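Local coordinates for glycosyltransferase (Streptomyces halstedii, PDB 3WAD), which belongs to the GT-B class of glycosyltransferases, built from two Rossmann-like domains that face each other across a cleft, at residues Ser12-Met17 / Pro37-Ala42; Asn16-Ala21 / Leu227-Pro232. All coordinates share one frame; numbering follows the deposited sequence.

Contact 1: residues Ser12-Met17 / Pro37-Ala42; sequences SHLYNM and PDNVQA
The alpha carbons of the two segments come nearest at Leu14 and Ala42, 7.9 Å from Leu14 CA to Ala42 CA, where the short helix 11-16 comes up beside the start of helix 40-44. From helix 11-16 the contact is carried by Leu14. Its CG stands anti to the backbone N (chi1 170°), which carries the branch across to the other helix, and the tip methyl CD2 ends 3.6 Å from Ala42 CB. The same methyl also rests on the Ala42 backbone, with Leu14 CD2 3.6 Å from Ala42 O, an oxygen that is hydrogen-bonded to the Ser46 hydroxyl one turn on. Both elements belong to the Rossmann-like N-terminal domain and its parallel sheet: helix 11-16 comes after strand 2-6, while helix 40-44 lies in the crossover that leads from strand 30-35 to its parallel neighbour 49-52. Asn39, just ahead of that helix, also points toward Leu14, and its amide nitrogen lies alongside the leucine: ND2 is 3.8 Å from Leu14 CB and 4.1 Å from Leu14 CD2, purely van der Waals contacts. That nitrogen is hydrogen-bonded to Ser35 OG, at the end of strand 30-35, which probably holds the amide in this orientation. Val40 turns away, onto Ala50 and Pro52 of strand 49-52 and onto Val234 of the second subunit.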
loop_
_atom_site.group_PDB
_atom_site.type_symbol
_atom_site.label_atom_id
_atom_site.label_comp_id
_atom_site.label_asym_id
_atom_site.label_seq_id
_atom_site.Cartn_x
_atom_site.Cartn_y
_atom_site.Cartn_z
ATOM N N SER B 12 3.485 7.536 12.973
ATOM C CA SER B 12 4.619 8.188 12.275
ATOM C C SER B 12 5.722 7.161 11.995
ATOM O O SER B 12 6.263 7.153 10.938
ATOM C CB SER B 12 5.236 9.321 13.147
ATOM O OG SER B 12 4.246 10.333 13.239
ATOM N N HIS B 13 6.093 6.360 12.981
ATOM C CA HIS B 13 7.178 5.409 12.760
ATOM C C HIS B 13 6.666 4.315 11.844
ATOM O O HIS B 13 7.436 3.828 11.023
ATOM C CB HIS B 13 7.673 4.826 14.055
ATOM C CG HIS B 13 8.528 5.762 14.849
ATOM N ND1 HIS B 13 9.889 5.577 14.979
ATOM C CD2 HIS B 13 8.210 6.872 15.603
ATOM C CE1 HIS B 13 10.384 6.534 15.756
ATOM N NE2 HIS B 13 9.378 7.300 16.184
ATOM N N LEU B 14 5.374 3.954 11.930
ATOM C CA LEU B 14 4.771 3.087 10.884
ATOM C C LEU B 14 4.898 3.638 9.495
ATOM O O LEU B 14 5.453 2.934 8.641
ATOM C CB LEU B 14 3.334 2.684 11.184
ATOM C CG LEU B 14 2.642 1.999 9.992
ATOM C CD1 LEU B 14 3.340 0.694 9.508
ATOM C CD2 LEU B 14 1.124 1.813 10.222
ATOM N N TYR B 15 4.382 4.862 9.228
ATOM C CA TYR B 15 4.442 5.471 7.891
ATOM C C TYR B 15 5.851 5.595 7.317
ATOM O O TYR B 15 6.043 5.614 6.074
ATOM C CB TYR B 15 3.889 6.905 7.948
ATOM C CG TYR B 15 2.406 6.957 8.143
ATOM C CD1 TYR B 15 1.649 5.779 8.359
ATOM C CD2 TYR B 15 1.757 8.194 8.074
ATOM C CE1 TYR B 15 0.272 5.844 8.510
ATOM C CE2 TYR B 15 0.414 8.281 8.250
ATOM C CZ TYR B 15 -0.327 7.118 8.454
ATOM O OH TYR B 15 -1.679 7.284 8.612
ATOM N N ASN B 16 6.817 5.752 8.202
ATOM C CA ASN B 16 8.221 5.830 7.787
ATOM C C ASN B 16 8.631 4.569 6.905
ATOM O O ASN B 16 9.432 4.675 5.953
ATOM C CB ASN B 16 9.084 5.937 9.065
ATOM C CG ASN B 16 10.588 5.964 8.768
ATOM O OD1 ASN B 16 11.349 5.049 9.139
ATOM N ND2 ASN B 16 11.015 7.005 8.117
ATOM N N MET B 17 8.079 3.396 7.246
ATOM C CA MET B 17 8.419 2.140 6.544
ATOM C C MET B 17 7.358 1.579 5.625
ATOM O O MET B 17 7.534 0.516 5.040
ATOM C CB MET B 17 8.891 1.095 7.520
ATOM C CG MET B 17 8.029 0.827 8.701
ATOM S SD MET B 17 8.918 -0.288 9.920
ATOM C CE MET B 17 7.682 -1.281 9.507
ATOM N N PRO B 37 -1.264 -4.306 19.174
ATOM C CA PRO B 37 -2.650 -4.374 18.645
ATOM C C PRO B 37 -3.219 -3.010 18.296
ATOM O O PRO B 37 -3.931 -2.883 17.265
ATOM C CB PRO B 37 -3.434 -5.042 19.784
ATOM C CG PRO B 37 -2.409 -5.864 20.544
ATOM C CD PRO B 37 -1.071 -5.156 20.364
ATOM N N ASP B 38 -2.865 -1.978 19.076
ATOM C CA ASP B 38 -3.343 -0.647 18.785
ATOM C C ASP B 38 -2.775 -0.033 17.511
ATOM O O ASP B 38 -3.199 1.047 17.119
ATOM C CB ASP B 38 -3.208 0.349 19.999
ATOM C CG ASP B 38 -1.818 0.402 20.599
ATOM O OD1 ASP B 38 -1.059 -0.597 20.606
ATOM O OD2 ASP B 38 -1.468 1.488 21.091
ATOM N N ASN B 39 -1.816 -0.684 16.852
ATOM C CA ASN B 39 -1.344 -0.114 15.589
ATOM C C ASN B 39 -2.009 -0.863 14.430
ATOM O O ASN B 39 -1.765 -0.534 13.306
ATOM C CB ASN B 39 0.204 -0.214 15.438
ATOM C CG ASN B 39 0.801 0.893 14.560
ATOM O OD1 ASN B 39 0.200 1.918 14.332
ATOM N ND2 ASN B 39 2.038 0.680 14.108
ATOM N N VAL B 40 -2.878 -1.831 14.699
ATOM C CA VAL B 40 -3.436 -2.620 13.606
ATOM C C VAL B 40 -4.279 -1.814 12.628
ATOM O O VAL B 40 -4.172 -1.919 11.404
ATOM C CB VAL B 40 -4.161 -3.879 14.137
ATOM C CG1 VAL B 40 -5.180 -4.451 13.051
ATOM C CG2 VAL B 40 -3.104 -4.968 14.585
ATOM N N GLN B 41 -5.102 -0.928 13.132
ATOM C CA GLN B 41 -5.888 -0.184 12.220
ATOM C C GLN B 41 -5.027 0.650 11.242
ATOM O O GLN B 41 -5.407 0.819 10.021
ATOM C CB GLN B 41 -6.838 0.751 13.007
ATOM C CG GLN B 41 -7.712 1.604 12.052
ATOM C CD GLN B 41 -8.606 0.727 11.239
ATOM O OE1 GLN B 41 -9.264 -0.136 11.789
ATOM N NE2 GLN B 41 -8.620 0.914 9.906
ATOM N N ALA B 42 -3.990 1.291 11.775
ATOM C CA ALA B 42 -3.075 2.083 10.961
ATOM C C ALA B 42 -2.387 1.169 9.897
ATOM O O ALA B 42 -2.156 1.609 8.774
ATOM C CB ALA B 42 -1.995 2.773 11.816
#

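Contact 2: residues Asn16-Ala21 / Leu227-Pro232; sequences NMVPLA and LPFNGP
Val18 sits over one face of the Phe229 ring, its CG1 methyl 3.7 Å from the ring centroid and 15° off the ring normal, a CH-pi contact. The methyl is shifted a little toward the rim, so Val18 CG1 comes nearest to Phe229 CD2, at 3.6 Å. In this GT-B fold the meeting joins the first turn of helix 18-27, in the N-terminal domain, to the irregular segment 227-232, which also touches helix 323-332 of the C-terminal half: Leu227 and Pro228 pack on Arg331, and Asn230 OD1 is hydrogen-bonded to Asn328 ND2. With chi1 of Phe229 at 176°, the ring extends opposite the backbone N and presents one face to Val18. Its other face is occupied too: the chain doubles back there and Gly231 N stands 3.5 Å above the plane, over the ring centre, which would restrict flipping; Tyr15 adds an edge-to-face ring contact.

Pro19 works beside the valine, with its ring set against the base of Phe229 rather than its aromatic face: Pro19 CG lies 3.6 Å from Phe229 CB. Proline suits this place in a first helical turn, where no amide hydrogen is needed, and the turn closes normally through Ala21 N to Met17 O. Further along the ring, Pro19 CB meets Leu227 CB at 3.9 Å, and Leu402 of the C-terminal helix 402-415 packs on both residues. The second subunit adds to the enclosure, its Trp22 lying on Val18 and its Gly47 on Phe229. Closest of all across the two segments, Pro19 CG comes within 3.4 Å of the carbonyl oxygen of Leu227.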
loop_
_atom_site.group_PDB
_atom_site.type_symbol
_atom_site.label_atom_id
_atom_site.label_comp_id
_atom_site.label_asym_id
_atom_site.label_seq_id
_atom_site.Cartn_x
_atom_site.Cartn_y
_atom_site.Cartn_z
ATOM N N ASN B 16 6.817 5.752 8.202
ATOM C CA ASN B 16 8.221 5.830 7.787
ATOM C C ASN B 16 8.631 4.569 6.905
ATOM O O ASN B 16 9.432 4.675 5.953
ATOM C CB ASN B 16 9.084 5.937 9.065
ATOM C CG ASN B 16 10.588 5.964 8.768
ATOM O OD1 ASN B 16 11.349 5.049 9.139
ATOM N ND2 ASN B 16 11.015 7.005 8.117
ATOM N N MET B 17 8.079 3.396 7.246
ATOM C CA MET B 17 8.419 2.140 6.544
ATOM C C MET B 17 7.358 1.579 5.625
ATOM O O MET B 17 7.534 0.516 5.040
ATOM C CB MET B 17 8.891 1.095 7.520
ATOM C CG MET B 17 8.029 0.827 8.701
ATOM S SD MET B 17 8.918 -0.288 9.920
ATOM C CE MET B 17 7.682 -1.281 9.507
ATOM N N VAL B 18 6.297 2.343 5.390
ATOM C CA VAL B 18 5.229 1.862 4.546
ATOM C C VAL B 18 5.611 1.702 3.061
ATOM O O VAL B 18 5.302 0.695 2.491
ATOM C CB VAL B 18 3.911 2.693 4.729
ATOM C CG1 VAL B 18 2.966 2.652 3.474
ATOM C CG2 VAL B 18 3.168 2.215 5.995
ATOM N N PRO B 19 6.204 2.724 2.443
ATOM C CA PRO B 19 6.657 2.659 1.043
ATOM C C PRO B 19 7.663 1.483 0.879
ATOM O O PRO B 19 7.499 0.673 -0.013
ATOM C CB PRO B 19 7.284 4.048 0.829
ATOM C CG PRO B 19 6.397 4.963 1.813
ATOM C CD PRO B 19 6.419 4.079 3.021
ATOM N N LEU B 20 8.551 1.281 1.846
ATOM C CA LEU B 20 9.490 0.104 1.765
ATOM C C LEU B 20 8.753 -1.270 1.871
ATOM O O LEU B 20 8.990 -2.169 1.061
ATOM C CB LEU B 20 10.584 0.203 2.839
ATOM C CG LEU B 20 11.574 -0.975 2.735
ATOM C CD1 LEU B 20 12.267 -0.978 1.382
ATOM C CD2 LEU B 20 12.549 -1.072 3.819
ATOM N N ALA B 21 7.872 -1.441 2.842
ATOM C CA ALA B 21 6.927 -2.552 2.794
ATOM C C ALA B 21 6.270 -2.785 1.467
ATOM O O ALA B 21 6.274 -3.942 0.949
ATOM C CB ALA B 21 5.890 -2.482 3.906
ATOM N N LEU B 227 10.776 7.652 0.374
ATOM C CA LEU B 227 9.434 8.102 -0.018
ATOM C C LEU B 227 8.591 8.447 1.310
ATOM O O LEU B 227 8.465 7.600 2.213
ATOM C CB LEU B 227 8.747 7.112 -0.986
ATOM C CG LEU B 227 7.589 7.634 -1.854
ATOM C CD1 LEU B 227 7.178 6.521 -2.768
ATOM C CD2 LEU B 227 6.374 7.882 -0.886
ATOM N N PRO B 228 8.161 9.738 1.458
ATOM C CA PRO B 228 7.377 10.220 2.621
ATOM C C PRO B 228 5.958 9.797 2.473
ATOM O O PRO B 228 5.268 10.282 1.599
ATOM C CB PRO B 228 7.488 11.745 2.543
ATOM C CG PRO B 228 7.995 12.108 1.254
ATOM C CD PRO B 228 8.446 10.810 0.497
ATOM N N PHE B 229 5.542 8.786 3.226
ATOM C CA PHE B 229 4.147 8.328 3.139
ATOM C C PHE B 229 3.344 9.272 4.036
ATOM O O PHE B 229 3.583 9.319 5.273
ATOM C CB PHE B 229 3.981 6.873 3.638
ATOM C CG PHE B 229 2.528 6.386 3.645
ATOM C CD1 PHE B 229 1.786 6.418 2.490
ATOM C CD2 PHE B 229 1.950 5.872 4.808
ATOM C CE1 PHE B 229 0.465 5.974 2.463
ATOM C CE2 PHE B 229 0.625 5.430 4.812
ATOM C CZ PHE B 229 -0.136 5.488 3.609
ATOM N N ASN B 230 2.387 9.956 3.436
ATOM C CA ASN B 230 1.542 10.897 4.160
ATOM C C ASN B 230 0.244 10.355 4.797
ATOM O O ASN B 230 -0.454 11.088 5.539
ATOM C CB ASN B 230 1.332 12.153 3.296
ATOM C CG ASN B 230 2.669 12.772 2.879
ATOM O OD1 ASN B 230 3.664 12.782 3.667
ATOM N ND2 ASN B 230 2.737 13.205 1.638
ATOM N N GLY B 231 -0.064 9.071 4.555
ATOM C CA GLY B 231 -1.234 8.428 5.202
ATOM C C GLY B 231 -2.392 8.515 4.235
ATOM O O GLY B 231 -2.253 9.075 3.180
ATOM N N PRO B 232 -3.542 7.884 4.538
ATOM C CA PRO B 232 -4.708 8.033 3.602
ATOM C C PRO B 232 -5.045 9.483 3.120
ATOM O O PRO B 232 -4.810 10.459 3.787
ATOM C CB PRO B 232 -5.868 7.444 4.408
ATOM C CG PRO B 232 -5.379 7.608 5.969
ATOM C CD PRO B 232 -3.905 7.221 5.811
#

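Both contacts are buried and start from the same piece of chain, sharing Asn16 and Met17 where helix 11-16 gives way to helix 18-27. Contact 1 stays inside the N-terminal domain and is the smaller, an aliphatic meeting of two helices with one amide, just ahead of the second helix, alongside. Contact 2 spans some two hundred residues of sequence, sets a helix start against an irregular segment near the other half of the molecule, and relies on an aromatic face and proline packing. Tyr15 connects them: its carbonyl O lies 3.4 Å from Phe229 CB, and its CE2 is 3.5 Å from Gly231 CA. The second subunit packs on touching residues of contact 2, but meets contact 1 only at Val40, beside the contact itself.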